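Local coordinates for protein ferredoxin--NADP reductase, apicoplast (Plasmodium falciparum, PDB 3JQR) that uses FAD to pass electrons between ferredoxin and NADP(H) in the apicoplast and may serve the last step of isoprenoid precursor synthesis, at residues I24-P29 with I223-E228; S31-Y36 with A117-K122; H52-I57 with Y103-S108; G216-D221 with Y248-D253. The protein carries 1 engineered substitution. All blocks are in the same frame, centred on the assembly; numbering follows the deposited sequence.

Interaction 1: I24-P29 with I223-E228; sequences INLVRP and ILYLNE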
# COMPACT_ATOMS: atom_id res chain seq x y z
N ILE A 24 -2.67 -21.40 -14.61
CA ILE A 24 -1.99 -22.36 -13.75
C ILE A 24 -1.49 -21.74 -12.45
O ILE A 24 -0.98 -20.62 -12.42
CB ILE A 24 -0.81 -23.05 -14.47
CG1 ILE A 24 0.33 -22.06 -14.71
CG2 ILE A 24 -1.28 -23.66 -15.79
CD1 ILE A 24 1.68 -22.73 -14.88
N ASN A 25 -1.65 -22.50 -11.37
CA ASN A 25 -1.15 -22.13 -10.06
C ASN A 25 0.38 -22.08 -10.10
O ASN A 25 1.02 -23.04 -10.53
CB ASN A 25 -1.62 -23.17 -9.04
CG ASN A 25 -1.65 -22.63 -7.63
OD1 ASN A 25 -2.21 -21.56 -7.36
ND2 ASN A 25 -1.06 -23.37 -6.70
N LEU A 26 0.95 -20.97 -9.66
CA LEU A 26 2.40 -20.78 -9.73
C LEU A 26 3.17 -21.29 -8.51
O LEU A 26 4.39 -21.45 -8.57
CB LEU A 26 2.74 -19.30 -9.95
CG LEU A 26 2.82 -18.84 -11.40
CD1 LEU A 26 3.29 -17.39 -11.46
CD2 LEU A 26 3.78 -19.74 -12.16
N VAL A 27 2.47 -21.54 -7.42
CA VAL A 27 3.12 -21.96 -6.18
C VAL A 27 2.92 -23.45 -5.91
O VAL A 27 1.95 -24.05 -6.39
CB VAL A 27 2.63 -21.14 -4.97
CG1 VAL A 27 2.98 -19.67 -5.15
CG2 VAL A 27 1.13 -21.32 -4.78
N ARG A 28 3.84 -24.05 -5.16
CA ARG A 28 3.73 -25.45 -4.76
C ARG A 28 2.91 -25.56 -3.47
O ARG A 28 2.60 -24.55 -2.84
CB ARG A 28 5.12 -26.08 -4.61
CG ARG A 28 5.79 -26.50 -5.92
CD ARG A 28 6.17 -25.30 -6.80
NE ARG A 28 7.22 -24.47 -6.20
CZ ARG A 28 7.54 -23.25 -6.62
NH1 ARG A 28 6.89 -22.71 -7.64
NH2 ARG A 28 8.50 -22.57 -6.01
N PRO A 29 2.54 -26.79 -3.07
CA PRO A 29 1.56 -26.98 -2.00
C PRO A 29 1.88 -26.37 -0.63
O PRO A 29 0.97 -26.08 0.14
CB PRO A 29 1.45 -28.51 -1.89
CG PRO A 29 1.87 -29.01 -3.22
CD PRO A 29 2.96 -28.08 -3.66
N ILE A 223 8.28 -19.33 -4.31
CA ILE A 223 9.07 -18.73 -5.38
C ILE A 223 8.30 -18.80 -6.70
O ILE A 223 8.06 -19.89 -7.21
CB ILE A 223 10.44 -19.42 -5.55
CG1 ILE A 223 11.23 -19.36 -4.24
CG2 ILE A 223 11.22 -18.78 -6.69
CD1 ILE A 223 12.57 -20.07 -4.29
N LEU A 224 7.92 -17.65 -7.24
CA LEU A 224 7.21 -17.62 -8.51
C LEU A 224 8.18 -17.79 -9.67
O LEU A 224 9.33 -17.36 -9.60
CB LEU A 224 6.43 -16.31 -8.65
CG LEU A 224 5.55 -15.96 -7.45
CD1 LEU A 224 4.93 -14.59 -7.63
CD2 LEU A 224 4.49 -17.03 -7.22
N TYR A 225 7.72 -18.44 -10.73
CA TYR A 225 8.54 -18.71 -11.91
C TYR A 225 9.84 -19.41 -11.55
O TYR A 225 10.88 -19.14 -12.13
CB TYR A 225 8.81 -17.41 -12.68
CG TYR A 225 7.55 -16.82 -13.29
CD1 TYR A 225 6.93 -17.42 -14.37
CD2 TYR A 225 6.98 -15.66 -12.77
CE1 TYR A 225 5.78 -16.89 -14.92
CE2 TYR A 225 5.83 -15.12 -13.32
CZ TYR A 225 5.24 -15.74 -14.40
OH TYR A 225 4.09 -15.22 -14.95
N LEU A 226 9.77 -20.33 -10.59
CA LEU A 226 10.94 -21.08 -10.16
C LEU A 226 11.61 -21.79 -11.34
O LEU A 226 12.84 -21.78 -11.47
CB LEU A 226 10.58 -22.07 -9.06
CG LEU A 226 11.76 -22.87 -8.49
CD1 LEU A 226 12.85 -21.93 -7.98
CD2 LEU A 226 11.30 -23.82 -7.40
N ASN A 227 10.80 -22.40 -12.21
CA ASN A 227 11.31 -23.09 -13.39
C ASN A 227 12.15 -22.20 -14.31
O ASN A 227 13.24 -22.59 -14.73
CB ASN A 227 10.17 -23.71 -14.20
CG ASN A 227 9.49 -24.86 -13.46
OD1 ASN A 227 8.53 -25.44 -13.96
ND2 ASN A 227 9.98 -25.17 -12.27
N GLU A 228 11.63 -21.02 -14.62
CA GLU A 228 12.34 -20.07 -15.48
C GLU A 228 13.64 -19.62 -14.83
O GLU A 228 14.69 -19.59 -15.47
CB GLU A 228 11.46 -18.85 -15.78
CG GLU A 228 10.36 -19.10 -16.80
CD GLU A 228 9.16 -19.81 -16.20
OE1 GLU A 228 9.18 -20.10 -14.99
OE2 GLU A 228 8.18 -20.06 -16.94
O HOH W 1 6.80 -20.72 -10.13
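Ile223 O is gripped by both terminal nitrogens of the Arg28 guanidinium, NH2 at 3.0 Å and NH1 at 3.1 Å. The oxygen lies at the guanidinium edge, 11° out of its plane; with both nitrogens donating to one atom, the grip is end-on. NH2 sits in the carbonyl plane on a lone pair, whereas NH1 lies nearly along the C=O axis. Bends at chi2 and chi3 curl the arginine chain back to this oxygen, and the methyl Leu226 CD2 covers one guanidinium face, 3.4 Å from Arg28 NH2. A water extends the polar link: it donates to Leu26 O and to Ile223 O and accepts from Leu226 N.

Beside this polar patch runs an apolar one. Leu26 CD1 stands over a face of the Tyr225 ring, 4.1 Å from its centroid and 20° off the normal, a CH-pi contact. Leu224 CD2 reaches Val27 CG1 at 3.7 Å and also meets Leu26 CB. The phenol end of Tyr225 is held elsewhere, by Ser106 and His37.

Residues 24-29 comprise the end of strand 16-25 and the loop leaving it, in the FAD-binding domain. Ile223 to Leu226 make a type II turn, with Tyr225 as N-cap of helix 226-235, in the NADP-binding domain. The contact therefore joins the domains, between strand 35-41, touched by Leu26 and Val27, and strand 240-246, touched by Ile223 and Leu226.

Interaction 2: S31-Y36 with A117-K122; sequences SPNEVY and AIKIHK. With FAD (flavin-adenine dinucleotide), chain B.
With CG anti to the backbone N (chi1 -180°) and every later torsion extended, Lys119 stretches its ammonium to Asn33, whose own CG lies anti to the carbonyl carbon (chi1 -58°). The resulting bond from Lys119 NZ to Asn33 OD1 is weak, at 3.3 Å. Glu34 is also extended, and its chain crosses Ile120, with Glu34 CG 3.8 Å from Ile120 CG1. Glu34 OE1 accepts from Tyr36 OH at 2.8 Å on the lone pair turned away from the other oxygen, while OE2 makes a long salt bridge to Lys122 NZ. The Tyr36-Glu34 bond keeps the tyrosine ring beside Ile120, whose CG1 is 3.9 Å from Tyr36 CE1.

The backbones pair antiparallel. Tyr36 and Ile118 form a hydrogen-bonded pair, Val35 and Lys119 a non-hydrogen-bonded one, and Ile120 N continues the ladder to Glu34 O at 2.8 Å with an almost straight N-H...O angle of 173°.

Strand 114-119 also serves the flavin: Ala117 O accepts from FAD N3 at 2.7 Å, and Lys119 N donates to FAD O2 at 2.8 Å. Farther along, His121 lays one ring face against FAD C5B, and Lys119 is also an NADP(+)-binding residue. A strand whose backbone meets the pyrimidine edge of the isoalloxazine, within the antiparallel beta barrel of the FAD domain, is characteristic of the ferredoxin-NADP reductase fold.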
# COMPACT_ATOMS: atom_id res chain seq x y z
N SER A 31 3.07 -23.49 -0.03
CA SER A 31 2.90 -22.05 -0.04
C SER A 31 1.54 -21.66 0.54
O SER A 31 0.53 -22.30 0.24
CB SER A 31 3.03 -21.49 -1.46
OG SER A 31 2.97 -20.08 -1.45
N PRO A 32 1.52 -20.63 1.39
CA PRO A 32 0.28 -20.08 1.94
C PRO A 32 -0.40 -19.14 0.94
O PRO A 32 -1.60 -18.87 1.06
CB PRO A 32 0.76 -19.29 3.16
CG PRO A 32 2.15 -18.87 2.81
CD PRO A 32 2.72 -19.98 1.96
N ASN A 33 0.36 -18.65 -0.03
CA ASN A 33 -0.19 -17.80 -1.07
C ASN A 33 -0.99 -18.59 -2.09
O ASN A 33 -0.82 -19.80 -2.24
CB ASN A 33 0.93 -17.05 -1.80
CG ASN A 33 1.77 -16.21 -0.87
OD1 ASN A 33 1.25 -15.57 0.04
ND2 ASN A 33 3.08 -16.19 -1.09
N GLU A 34 -1.87 -17.89 -2.79
CA GLU A 34 -2.54 -18.43 -3.96
C GLU A 34 -2.23 -17.49 -5.11
O GLU A 34 -2.59 -16.32 -5.08
CB GLU A 34 -4.05 -18.53 -3.72
CG GLU A 34 -4.83 -19.14 -4.87
CD GLU A 34 -6.29 -19.36 -4.54
OE1 GLU A 34 -6.99 -20.05 -5.31
OE2 GLU A 34 -6.75 -18.84 -3.49
N VAL A 35 -1.54 -18.01 -6.13
CA VAL A 35 -1.08 -17.19 -7.24
C VAL A 35 -1.29 -17.90 -8.57
O VAL A 35 -1.02 -19.09 -8.69
CB VAL A 35 0.41 -16.84 -7.09
CG1 VAL A 35 0.81 -15.78 -8.10
CG2 VAL A 35 0.71 -16.37 -5.68
N TYR A 36 -1.75 -17.16 -9.57
CA TYR A 36 -2.03 -17.75 -10.87
C TYR A 36 -1.23 -17.11 -11.99
O TYR A 36 -1.15 -15.88 -12.11
CB TYR A 36 -3.52 -17.67 -11.21
CG TYR A 36 -4.39 -18.55 -10.34
CD1 TYR A 36 -5.21 -17.99 -9.36
CD2 TYR A 36 -4.40 -19.93 -10.49
CE1 TYR A 36 -6.01 -18.77 -8.57
CE2 TYR A 36 -5.20 -20.73 -9.69
CZ TYR A 36 -6.00 -20.14 -8.73
OH TYR A 36 -6.80 -20.92 -7.93
N ALA A 117 1.22 -12.62 -13.79
CA ALA A 117 1.18 -13.39 -12.55
C ALA A 117 0.39 -12.63 -11.48
O ALA A 117 0.74 -11.52 -11.10
CB ALA A 117 2.60 -13.68 -12.06
N ILE A 118 -0.69 -13.25 -10.99
CA ILE A 118 -1.62 -12.56 -10.11
C ILE A 118 -1.84 -13.26 -8.76
O ILE A 118 -2.36 -14.37 -8.70
CB ILE A 118 -2.98 -12.36 -10.80
CG1 ILE A 118 -2.79 -11.62 -12.13
CG2 ILE A 118 -3.95 -11.62 -9.89
CD1 ILE A 118 -4.08 -11.36 -12.87
N LYS A 119 -1.43 -12.59 -7.68
CA LYS A 119 -1.68 -13.08 -6.34
C LYS A 119 -3.14 -12.84 -5.94
O LYS A 119 -3.69 -11.77 -6.19
CB LYS A 119 -0.74 -12.41 -5.33
CG LYS A 119 -0.93 -12.86 -3.89
CD LYS A 119 0.21 -12.38 -3.01
CE LYS A 119 0.03 -12.87 -1.58
NZ LYS A 119 1.08 -12.33 -0.67
N ILE A 120 -3.77 -13.84 -5.33
CA ILE A 120 -5.14 -13.70 -4.87
C ILE A 120 -5.19 -13.01 -3.50
O ILE A 120 -4.72 -13.56 -2.50
CB ILE A 120 -5.87 -15.06 -4.82
CG1 ILE A 120 -5.87 -15.71 -6.21
CG2 ILE A 120 -7.29 -14.89 -4.32
CD1 ILE A 120 -6.52 -14.86 -7.28
N HIS A 121 -5.76 -11.81 -3.47
CA HIS A 121 -5.79 -10.96 -2.28
C HIS A 121 -7.00 -11.25 -1.39
O HIS A 121 -8.15 -11.08 -1.80
CB HIS A 121 -5.77 -9.48 -2.72
CG HIS A 121 -5.88 -8.49 -1.60
ND1 HIS A 121 -4.78 -7.90 -1.01
CD2 HIS A 121 -6.96 -7.95 -1.00
CE1 HIS A 121 -5.18 -7.06 -0.08
NE2 HIS A 121 -6.50 -7.07 -0.05
N LYS A 122 -6.72 -11.72 -0.17
CA LYS A 122 -7.73 -11.88 0.87
C LYS A 122 -7.15 -11.31 2.17
O LYS A 122 -5.97 -11.50 2.44
CB LYS A 122 -8.08 -13.36 1.09
CG LYS A 122 -7.81 -14.28 -0.08
CD LYS A 122 -8.21 -15.71 0.27
CE LYS A 122 -7.54 -16.73 -0.65
NZ LYS A 122 -6.08 -16.87 -0.38
PA FAD B . -8.66 -4.46 -3.93
O1A FAD B . -8.09 -3.37 -4.75
O2A FAD B . -10.12 -4.67 -3.91
O5B FAD B . -8.14 -4.28 -2.42
C5B FAD B . -6.74 -4.32 -2.14
C4B FAD B . -6.34 -3.22 -1.14
O4B FAD B . -6.68 -1.91 -1.67
C3B FAD B . -7.17 -3.38 0.13
O3B FAD B . -6.48 -4.25 1.04
C2B FAD B . -7.18 -1.97 0.69
O2B FAD B . -5.95 -1.72 1.38
C1B FAD B . -7.24 -1.10 -0.58
N9A FAD B . -8.63 -0.71 -0.93
C8A FAD B . -9.66 -1.55 -1.13
N7A FAD B . -10.75 -0.85 -1.43
C5A FAD B . -10.42 0.44 -1.43
C6A FAD B . -11.13 1.61 -1.66
N6A FAD B . -12.43 1.57 -1.97
N1A FAD B . -10.49 2.79 -1.58
C2A FAD B . -9.20 2.84 -1.27
N3A FAD B . -8.50 1.73 -1.04
C4A FAD B . -9.08 0.53 -1.11
N1 FAD B . -0.37 -7.65 -8.31
C2 FAD B . -0.08 -8.98 -8.65
O2 FAD B . -0.62 -9.91 -8.05
N3 FAD B . 0.83 -9.24 -9.67
C4 FAD B . 1.44 -8.18 -10.36
O4 FAD B . 2.23 -8.42 -11.26
C4X FAD B . 1.15 -6.86 -10.03
N5 FAD B . 1.77 -5.81 -10.71
C5X FAD B . 1.52 -4.48 -10.34
C6 FAD B . 2.17 -3.42 -10.98
C7 FAD B . 1.90 -2.11 -10.60
C7M FAD B . 2.61 -0.95 -11.30
C8 FAD B . 0.98 -1.85 -9.59
C8M FAD B . 0.67 -0.41 -9.16
C9 FAD B . 0.33 -2.90 -8.95
C9A FAD B . 0.61 -4.21 -9.33
N10 FAD B . -0.04 -5.26 -8.69
C10 FAD B . 0.25 -6.60 -9.01
C1' FAD B . -1.09 -4.97 -7.70
C2' FAD B . -2.42 -5.39 -8.31
O2' FAD B . -3.03 -4.25 -8.91
C3' FAD B . -3.33 -5.98 -7.24
O3' FAD B . -4.04 -7.11 -7.75
C4' FAD B . -4.31 -4.92 -6.80
O4' FAD B . -3.60 -3.82 -6.22
C5' FAD B . -5.32 -5.51 -5.81
O5' FAD B . -6.63 -5.42 -6.37
P FAD B . -7.82 -6.35 -5.85
O1P FAD B . -9.05 -5.98 -6.58
O2P FAD B . -7.40 -7.76 -5.82
O3P FAD B . -7.96 -5.85 -4.32
O HOH W 2 2.24 -13.95 1.68

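Interaction 3: H52-I57 with Y103-S108; sequences HTCGII and YSISSS. With FAD (flavin-adenine dinucleotide), chain B.
Tyr103 and Cys54 pair through both backbone bonds, Cys54 N to Tyr103 O at 3.0 Å and Tyr103 N to Cys54 O at 2.9 Å. A third bond, from Ile105 N to His52 O, is nearly straight at 177°. Between them Thr53 and Ser104 form a non-hydrogen-bonded pair, and the methyl Thr53 CG2 approaches Ser104 OG. Tyr103 CG lies anti to the carbonyl carbon (chi1 -60°), which carries the ring toward the flavin and Ile56; Ile56 CD1 touches Tyr103 CD1 at 3.7 Å, while Ile105 CD1 packs on Cys54 CB.

Farther out, strand 150-157 flanks residues 53-56, and Tyr103 also touches Val116 and Ile118 of strand 114-119.

So positioned, Tyr103 directs its edge at the FAD pyrimidine ring, and its OH shares a 2.6 Å hydrogen bond with the ribityl hydroxyl O3'. Ser104 N donates to FAD O4 at 3.2 Å and weakly to N5. Such donation would probably draw electron density from the oxidised ring and ease its reduction.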
# COMPACT_ATOMS: atom_id res chain seq x y z
N HIS A 52 6.82 -3.52 -18.95
CA HIS A 52 5.53 -2.83 -18.94
C HIS A 52 4.49 -3.59 -18.14
O HIS A 52 4.63 -4.79 -17.89
CB HIS A 52 5.00 -2.59 -20.35
CG HIS A 52 5.55 -1.35 -21.00
ND1 HIS A 52 5.74 -1.25 -22.36
CD2 HIS A 52 5.96 -0.18 -20.47
CE1 HIS A 52 6.24 -0.06 -22.64
NE2 HIS A 52 6.38 0.61 -21.51
N THR A 53 3.45 -2.88 -17.72
CA THR A 53 2.32 -3.51 -17.08
C THR A 53 1.12 -3.44 -18.02
O THR A 53 1.14 -2.70 -19.00
CB THR A 53 1.98 -2.84 -15.74
OG1 THR A 53 1.51 -1.50 -15.98
CG2 THR A 53 3.21 -2.79 -14.83
N CYS A 54 0.10 -4.23 -17.73
CA CYS A 54 -1.14 -4.16 -18.46
C CYS A 54 -2.27 -4.01 -17.46
O CYS A 54 -2.18 -4.51 -16.34
CB CYS A 54 -1.36 -5.42 -19.31
SG CYS A 54 -1.90 -6.87 -18.37
N GLY A 55 -3.32 -3.31 -17.85
CA GLY A 55 -4.47 -3.16 -16.99
C GLY A 55 -5.52 -4.19 -17.33
O GLY A 55 -5.86 -4.38 -18.50
N ILE A 56 -6.02 -4.87 -16.31
CA ILE A 56 -7.14 -5.78 -16.47
C ILE A 56 -8.39 -5.12 -15.90
O ILE A 56 -8.39 -4.67 -14.75
CB ILE A 56 -6.89 -7.11 -15.75
CG1 ILE A 56 -5.73 -7.86 -16.40
CG2 ILE A 56 -8.15 -7.97 -15.74
CD1 ILE A 56 -5.40 -9.18 -15.73
N ILE A 57 -9.46 -5.04 -16.69
CA ILE A 57 -10.74 -4.52 -16.20
C ILE A 57 -11.62 -5.66 -15.72
O ILE A 57 -12.12 -6.45 -16.52
CB ILE A 57 -11.50 -3.74 -17.29
CG1 ILE A 57 -10.63 -2.63 -17.87
CG2 ILE A 57 -12.79 -3.17 -16.72
CD1 ILE A 57 -11.22 -1.98 -19.11
N TYR A 103 -0.92 -5.19 -13.84
CA TYR A 103 -0.15 -6.41 -13.62
C TYR A 103 1.06 -6.45 -14.54
O TYR A 103 0.92 -6.28 -15.76
CB TYR A 103 -1.03 -7.64 -13.79
CG TYR A 103 -2.17 -7.63 -12.81
CD1 TYR A 103 -3.45 -7.23 -13.19
CD2 TYR A 103 -1.96 -7.96 -11.48
CE1 TYR A 103 -4.48 -7.19 -12.27
CE2 TYR A 103 -2.98 -7.94 -10.57
CZ TYR A 103 -4.24 -7.55 -10.96
OH TYR A 103 -5.26 -7.53 -10.03
N SER A 104 2.24 -6.64 -13.97
CA SER A 104 3.46 -6.68 -14.76
C SER A 104 3.42 -7.86 -15.71
O SER A 104 3.03 -8.97 -15.33
CB SER A 104 4.69 -6.79 -13.86
OG SER A 104 4.75 -5.72 -12.93
N ILE A 105 3.82 -7.64 -16.96
CA ILE A 105 3.84 -8.72 -17.93
C ILE A 105 5.11 -9.54 -17.76
O ILE A 105 6.21 -8.99 -17.70
CB ILE A 105 3.70 -8.18 -19.36
CG1 ILE A 105 2.33 -7.52 -19.53
CG2 ILE A 105 3.87 -9.31 -20.36
CD1 ILE A 105 2.31 -6.40 -20.55
N SER A 106 4.94 -10.86 -17.66
CA SER A 106 6.06 -11.77 -17.40
C SER A 106 6.56 -12.50 -18.65
O SER A 106 7.57 -13.21 -18.60
CB SER A 106 5.66 -12.80 -16.33
OG SER A 106 4.62 -13.64 -16.79
N SER A 107 5.86 -12.32 -19.76
CA SER A 107 6.30 -12.85 -21.05
C SER A 107 7.16 -11.81 -21.76
O SER A 107 7.22 -10.66 -21.33
CB SER A 107 5.10 -13.17 -21.93
OG SER A 107 4.31 -12.01 -22.13
N SER A 108 7.83 -12.20 -22.84
CA SER A 108 8.60 -11.26 -23.65
C SER A 108 7.92 -10.97 -24.98
O SER A 108 7.01 -11.69 -25.39
CB SER A 108 10.03 -11.76 -23.87
OG SER A 108 10.04 -13.00 -24.56
PA FAD B . -8.66 -4.46 -3.93
O1A FAD B . -8.09 -3.37 -4.75
O2A FAD B . -10.12 -4.67 -3.91
O5B FAD B . -8.14 -4.28 -2.42
C5B FAD B . -6.74 -4.32 -2.14
C4B FAD B . -6.34 -3.22 -1.14
O4B FAD B . -6.68 -1.91 -1.67
C3B FAD B . -7.17 -3.38 0.13
O3B FAD B . -6.48 -4.25 1.04
C2B FAD B . -7.18 -1.97 0.69
O2B FAD B . -5.95 -1.72 1.38
C1B FAD B . -7.24 -1.10 -0.58
N9A FAD B . -8.63 -0.71 -0.93
C8A FAD B . -9.66 -1.55 -1.13
N7A FAD B . -10.75 -0.85 -1.43
C5A FAD B . -10.42 0.44 -1.43
C6A FAD B . -11.13 1.61 -1.66
N6A FAD B . -12.43 1.57 -1.97
N1A FAD B . -10.49 2.79 -1.58
C2A FAD B . -9.20 2.84 -1.27
N3A FAD B . -8.50 1.73 -1.04
C4A FAD B . -9.08 0.53 -1.11
N1 FAD B . -0.37 -7.65 -8.31
C2 FAD B . -0.08 -8.98 -8.65
O2 FAD B . -0.62 -9.91 -8.05
N3 FAD B . 0.83 -9.24 -9.67
C4 FAD B . 1.44 -8.18 -10.36
O4 FAD B . 2.23 -8.42 -11.26
C4X FAD B . 1.15 -6.86 -10.03
N5 FAD B . 1.77 -5.81 -10.71
C5X FAD B . 1.52 -4.48 -10.34
C6 FAD B . 2.17 -3.42 -10.98
C7 FAD B . 1.90 -2.11 -10.60
C7M FAD B . 2.61 -0.95 -11.30
C8 FAD B . 0.98 -1.85 -9.59
C8M FAD B . 0.67 -0.41 -9.16
C9 FAD B . 0.33 -2.90 -8.95
C9A FAD B . 0.61 -4.21 -9.33
N10 FAD B . -0.04 -5.26 -8.69
C10 FAD B . 0.25 -6.60 -9.01
C1' FAD B . -1.09 -4.97 -7.70
C2' FAD B . -2.42 -5.39 -8.31
O2' FAD B . -3.03 -4.25 -8.91
C3' FAD B . -3.33 -5.98 -7.24
O3' FAD B . -4.04 -7.11 -7.75
C4' FAD B . -4.31 -4.92 -6.80
O4' FAD B . -3.60 -3.82 -6.22
C5' FAD B . -5.32 -5.51 -5.81
O5' FAD B . -6.63 -5.42 -6.37
P FAD B . -7.82 -6.35 -5.85
O1P FAD B . -9.05 -5.98 -6.58
O2P FAD B . -7.40 -7.76 -5.82
O3P FAD B . -7.96 -5.85 -4.32

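Interaction 4: G216-D221 with Y248-D253; sequences GVYNED and YKQNSD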
# COMPACT_ATOMS: atom_id res chain seq x y z
N GLY A 216 12.82 -12.16 -2.32
CA GLY A 216 12.26 -12.56 -1.04
C GLY A 216 10.84 -13.08 -1.14
O GLY A 216 9.99 -12.47 -1.78
N VAL A 217 10.58 -14.22 -0.49
CA VAL A 217 9.25 -14.82 -0.49
C VAL A 217 9.00 -15.57 0.82
O VAL A 217 9.92 -15.77 1.61
CB VAL A 217 9.06 -15.78 -1.68
CG1 VAL A 217 9.03 -15.00 -3.00
CG2 VAL A 217 10.16 -16.84 -1.70
N TYR A 218 7.76 -15.99 1.05
CA TYR A 218 7.42 -16.69 2.29
C TYR A 218 8.35 -17.88 2.51
O TYR A 218 9.04 -17.96 3.53
CB TYR A 218 5.96 -17.15 2.29
CG TYR A 218 5.53 -17.80 3.59
CD1 TYR A 218 4.94 -17.05 4.61
CD2 TYR A 218 5.71 -19.16 3.81
CE1 TYR A 218 4.55 -17.64 5.80
CE2 TYR A 218 5.32 -19.76 4.99
CZ TYR A 218 4.74 -18.99 5.99
OH TYR A 218 4.36 -19.58 7.17
N ASN A 219 8.36 -18.81 1.56
CA ASN A 219 9.22 -19.99 1.64
C ASN A 219 9.58 -20.51 0.25
O ASN A 219 9.26 -19.88 -0.76
CB ASN A 219 8.55 -21.09 2.47
CG ASN A 219 7.24 -21.56 1.87
OD1 ASN A 219 6.86 -21.14 0.78
ND2 ASN A 219 6.55 -22.44 2.59
N GLU A 220 10.24 -21.67 0.19
CA GLU A 220 10.69 -22.23 -1.08
C GLU A 220 9.55 -22.41 -2.08
O GLU A 220 9.66 -22.02 -3.24
CB GLU A 220 11.44 -23.55 -0.86
CG GLU A 220 11.87 -24.25 -2.14
CD GLU A 220 12.97 -25.27 -1.92
OE1 GLU A 220 13.80 -25.06 -1.01
OE2 GLU A 220 13.01 -26.28 -2.65
N ASP A 221 8.44 -22.99 -1.61
CA ASP A 221 7.28 -23.25 -2.45
C ASP A 221 6.54 -21.99 -2.90
O ASP A 221 5.56 -22.07 -3.64
CB ASP A 221 6.30 -24.19 -1.74
CG ASP A 221 6.75 -25.64 -1.78
OD1 ASP A 221 7.94 -25.89 -2.05
OD2 ASP A 221 5.90 -26.53 -1.55
N TYR A 248 8.98 -16.64 5.92
CA TYR A 248 8.00 -17.42 6.68
C TYR A 248 7.07 -16.48 7.43
O TYR A 248 6.50 -16.83 8.47
CB TYR A 248 8.69 -18.40 7.63
CG TYR A 248 9.70 -19.29 6.94
CD1 TYR A 248 11.05 -19.00 6.99
CD2 TYR A 248 9.30 -20.42 6.23
CE1 TYR A 248 11.98 -19.80 6.36
CE2 TYR A 248 10.22 -21.23 5.59
CZ TYR A 248 11.56 -20.91 5.66
OH TYR A 248 12.49 -21.71 5.03
N LYS A 249 6.93 -15.27 6.90
CA LYS A 249 5.99 -14.28 7.40
C LYS A 249 5.10 -13.83 6.25
O LYS A 249 5.60 -13.32 5.24
CB LYS A 249 6.73 -13.07 7.97
CG LYS A 249 7.72 -13.39 9.07
CD LYS A 249 7.02 -13.95 10.30
CE LYS A 249 7.99 -14.11 11.46
NZ LYS A 249 9.15 -14.95 11.08
N GLN A 250 3.79 -14.02 6.39
CA GLN A 250 2.85 -13.61 5.34
C GLN A 250 2.75 -12.10 5.22
O GLN A 250 2.35 -11.57 4.18
CB GLN A 250 1.47 -14.22 5.59
CG GLN A 250 1.36 -15.68 5.20
CD GLN A 250 0.04 -16.29 5.59
OE1 GLN A 250 -0.02 -17.20 6.42
NE2 GLN A 250 -1.05 -15.79 5.00
N ASN A 251 3.11 -11.40 6.29
CA ASN A 251 3.15 -9.95 6.28
C ASN A 251 4.28 -9.44 5.40
O ASN A 251 5.40 -9.96 5.45
CB ASN A 251 3.32 -9.43 7.71
CG ASN A 251 3.35 -7.93 7.78
OD1 ASN A 251 2.32 -7.27 7.72
ND2 ASN A 251 4.55 -7.37 7.92
N SER A 252 4.00 -8.42 4.59
CA SER A 252 4.97 -7.95 3.60
C SER A 252 6.05 -7.04 4.20
O SER A 252 7.18 -7.02 3.71
CB SER A 252 4.26 -7.23 2.45
OG SER A 252 4.06 -5.86 2.76
N ASP A 253 5.70 -6.29 5.24
CA ASP A 253 6.68 -5.42 5.89
C ASP A 253 7.78 -6.26 6.51
O ASP A 253 8.95 -5.88 6.51
CB ASP A 253 6.01 -4.55 6.95
CG ASP A 253 6.98 -3.59 7.62
OD1 ASP A 253 7.85 -3.03 6.91
OD2 ASP A 253 6.87 -3.39 8.85
O HOH W 3 11.23 -22.80 2.55
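Tyr218 receives the backbone of Tyr248 on one face of its ring, and this is the close-fitting part of the contact. Tyr248 CA sits over the ring centre, 3.6 Å from the centroid and 11° off the normal, a CH-pi contact. The short bond from Tyr248 N to Tyr218 O, at 2.7 Å, falls on a carbonyl lone pair and holds the two backbones together here. Tyr218 CG is anti to the backbone N (chi1 -176°), which lays the ring along the chain from Tyr248 to Gln250; Gln250 N meets its edge in plane, and Gln250 CG lies 3.8 Å from Tyr218 CE1.

The Tyr248 ring turns its edge to the face of Tyr218 with planes at 73° and centroids 6.0 Å apart, an edge-to-face (T-shaped) pair more open than the CH-pi contact. Its own face lies against Tyr218 O, and Asn219 CB comes within 3.5 Å of Tyr248 CE2. Toward solvent the link is indirect: one water accepts from Glu220 N at 2.8 Å and hydrogen-bonds with Tyr248 OH. Both Tyr248 and Gln250 are exposed.

Val217 and Tyr218 belong to the NADP(+) site, and Lys249 reaches Tyr258 of that site. The contact joins the loop after strand 211-217 to the one after strand 240-246, neighbours at one side of the parallel sheet, just ahead of helix 252-265, where Asp253 bridges to Lys292 of its own chain and to Lys292 of the second subunit.

In the fold
From the N terminus, strand 16-25 opens the long loop that interaction 1 closes at residues 223-228, joining the FAD-binding domain to the NADP-binding domain. Nested inside it, interaction 2 pairs strand 35-41 with strand 114-119, and inside that loop interaction 3 pairs strand 53-56 with strand 101-104. Both lie in the antiparallel sheet, touch each other through Ile118, and bind FAD. Interaction 4 starts within the outermost loop but ends beyond it, so it crosses interaction 1, and it stays in the parallel sheet domain. Direct touches link the domains further: Arg28 with Asp221 between interactions 1 and 4, and Pro32 with Tyr218 between interactions 2 and 4. Interactions 3 and 4 do not meet.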